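Local coordinates for protein quinoline 2-oxidoreductase large subunit (PDB 1T3Q) that probably hydroxylates quinoline at carbon 2 as the molybdenum-bearing subunit of a xanthine dehydrogenase family enzyme that also carries iron-sulfur clusters, at residues Y33-L39 with E202-V207. Residues are numbered along the deposited sequence.
Sequences YIADLVL and ETRGAV
How a 3-10 turn can lie over a mixed β-sheet without a direct hydrogen bond between the two segments is illustrated where 33-39, in the loop leading to strand 43-49, meets 202-207, the loop entering strand 205-211 and that strand's first residues. The hammerhead and molybdopterin-binding family regions join here. I34-D36 form the turn, with D36 N bonded to Y33 O (2.9 Å) and D36 OD2 accepting from Y33 N (2.9 Å); L37-L39 then run extended, as does 205-207. I34 sits over G205, CA to CA 6.2 Å.

Apolar contacts dominate. I34 (chi1 t, chi2 p) lays CG1 3.6 Å from G205 C; a CB on G205 would fall only 3.0 Å from I34 CG2. V207 (t) meets I34, L37 (CD2 to V207 CB 4.0 Å) and L39 (CD1 to V207 CG1 3.8 Å).

Polar links are indirect. E202 OE1 forms a salt bridge with K258 NZ and a hydrogen bond with G252 N; Y33 OH is hydrogen-bonded to C107 O, and D36 salt-bridged to R36 and K45, all of the small subunit. Two waters donate to E202 OE2, each at 2.7 Å; one accepts from I34 N at 2.7 Å, the other from A35 N at 3.0 Å.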
loop_
_atom_site.group_PDB
_atom_site.type_symbol
_atom_site.label_atom_id
_atom_site.label_comp_id
_atom_site.label_asym_id
_atom_site.label_seq_id
_atom_site.Cartn_x
_atom_site.Cartn_y
_atom_site.Cartn_z
ATOM N N TYR B 33 -1.420 2.981 12.582
ATOM C CA TYR B 33 -0.108 3.124 13.201
ATOM C C TYR B 33 0.831 2.000 12.753
ATOM O O TYR B 33 0.403 1.030 12.127
ATOM C CB TYR B 33 -0.243 3.146 14.727
ATOM C CG TYR B 33 -1.175 4.228 15.247
ATOM C CD1 TYR B 33 -2.561 4.065 15.205
ATOM C CD2 TYR B 33 -0.667 5.411 15.794
ATOM C CE1 TYR B 33 -3.425 5.050 15.702
ATOM C CE2 TYR B 33 -1.518 6.404 16.291
ATOM C CZ TYR B 33 -2.896 6.213 16.245
ATOM O OH TYR B 33 -3.735 7.168 16.774
ATOM N N ILE B 34 2.110 2.124 13.085
ATOM C CA ILE B 34 3.089 1.140 12.644
ATOM C C ILE B 34 2.755 -0.322 12.979
ATOM O O ILE B 34 2.906 -1.203 12.135
ATOM C CB ILE B 34 4.500 1.515 13.168
ATOM C CG1 ILE B 34 5.559 0.646 12.491
ATOM C CG2 ILE B 34 4.554 1.392 14.678
ATOM C CD1 ILE B 34 5.645 0.855 10.985
ATOM N N ALA B 35 2.288 -0.585 14.195
ATOM C CA ALA B 35 1.953 -1.951 14.587
ATOM C C ALA B 35 0.704 -2.482 13.886
ATOM O O ALA B 35 0.457 -3.688 13.880
ATOM C CB ALA B 35 1.779 -2.033 16.109
ATOM N N ASP B 36 -0.085 -1.591 13.289
ATOM C CA ASP B 36 -1.304 -2.010 12.601
ATOM C C ASP B 36 -1.035 -2.490 11.181
ATOM O O ASP B 36 -1.881 -3.142 10.571
ATOM C CB ASP B 36 -2.325 -0.860 12.552
ATOM C CG ASP B 36 -2.620 -0.283 13.924
ATOM O OD1 ASP B 36 -2.548 -1.052 14.902
ATOM O OD2 ASP B 36 -2.929 0.929 14.029
ATOM N N LEU B 37 0.144 -2.179 10.656
ATOM C CA LEU B 37 0.482 -2.573 9.296
ATOM C C LEU B 37 0.591 -4.086 9.132
ATOM O O LEU B 37 1.181 -4.773 9.963
ATOM C CB LEU B 37 1.798 -1.910 8.867
ATOM C CG LEU B 37 2.268 -2.179 7.432
ATOM C CD1 LEU B 37 1.373 -1.448 6.443
ATOM C CD2 LEU B 37 3.713 -1.707 7.272
ATOM N N VAL B 38 0.005 -4.595 8.053
ATOM C CA VAL B 38 0.046 -6.020 7.755
ATOM C C VAL B 38 0.606 -6.230 6.356
ATOM O O VAL B 38 0.070 -5.703 5.379
ATOM C CB VAL B 38 -1.364 -6.660 7.820
ATOM C CG1 VAL B 38 -1.300 -8.118 7.350
ATOM C CG2 VAL B 38 -1.899 -6.595 9.251
ATOM N N LEU B 39 1.694 -6.986 6.268
ATOM C CA LEU B 39 2.319 -7.286 4.985
ATOM C C LEU B 39 2.403 -8.802 4.821
ATOM O O LEU B 39 2.676 -9.526 5.781
ATOM C CB LEU B 39 3.722 -6.683 4.906
ATOM C CG LEU B 39 3.852 -5.160 4.947
ATOM C CD1 LEU B 39 5.306 -4.786 4.744
ATOM C CD2 LEU B 39 2.983 -4.522 3.870
ATOM N N GLU B 202 2.569 5.020 22.336
ATOM C CA GLU B 202 2.921 4.043 21.306
ATOM C C GLU B 202 4.447 3.954 21.332
ATOM O O GLU B 202 5.129 4.972 21.223
ATOM C CB GLU B 202 2.496 4.502 19.913
ATOM C CG GLU B 202 3.031 3.591 18.811
ATOM C CD GLU B 202 3.038 4.251 17.449
ATOM O OE1 GLU B 202 3.575 5.374 17.331
ATOM O OE2 GLU B 202 2.519 3.648 16.491
ATOM N N THR B 203 4.982 2.749 21.476
ATOM C CA THR B 203 6.431 2.581 21.510
ATOM C C THR B 203 6.985 2.700 20.094
ATOM O O THR B 203 6.239 2.932 19.141
ATOM C CB THR B 203 6.814 1.200 22.070
ATOM O OG1 THR B 203 6.204 0.181 21.270
ATOM C CG2 THR B 203 6.351 1.063 23.517
ATOM N N ARG B 204 8.294 2.526 19.948
ATOM C CA ARG B 204 8.906 2.614 18.629
ATOM C C ARG B 204 8.624 1.361 17.816
ATOM O O ARG B 204 8.374 0.285 18.363
ATOM C CB ARG B 204 10.418 2.809 18.748
ATOM C CG ARG B 204 10.824 4.073 19.496
ATOM C CD ARG B 204 12.329 4.082 19.721
ATOM N NE ARG B 204 12.771 2.883 20.425
ATOM C CZ ARG B 204 14.042 2.509 20.529
ATOM N NH1 ARG B 204 14.359 1.399 21.187
ATOM N NH2 ARG B 204 14.997 3.240 19.968
ATOM N N GLY B 205 8.672 1.509 16.500
ATOM C CA GLY B 205 8.423 0.381 15.632
ATOM C C GLY B 205 8.769 0.697 14.196
ATOM O O GLY B 205 8.810 1.858 13.797
ATOM N N ALA B 206 9.035 -0.345 13.422
ATOM C CA ALA B 206 9.363 -0.185 12.020
ATOM C C ALA B 206 9.186 -1.519 11.305
ATOM O O ALA B 206 9.315 -2.581 11.913
ATOM C CB ALA B 206 10.799 0.318 11.868
ATOM N N VAL B 207 8.873 -1.452 10.016
ATOM C CA VAL B 207 8.683 -2.640 9.196
ATOM C C VAL B 207 9.383 -2.378 7.872
ATOM O O VAL B 207 9.126 -1.366 7.219
ATOM C CB VAL B 207 7.181 -2.915 8.915
ATOM C CG1 VAL B 207 7.029 -4.176 8.076
ATOM C CG2 VAL B 207 6.424 -3.064 10.225
HETATM O O HOH W 1 3.131 4.426 14.030
HETATM O O HOH W 2 1.615 1.070 16.584
#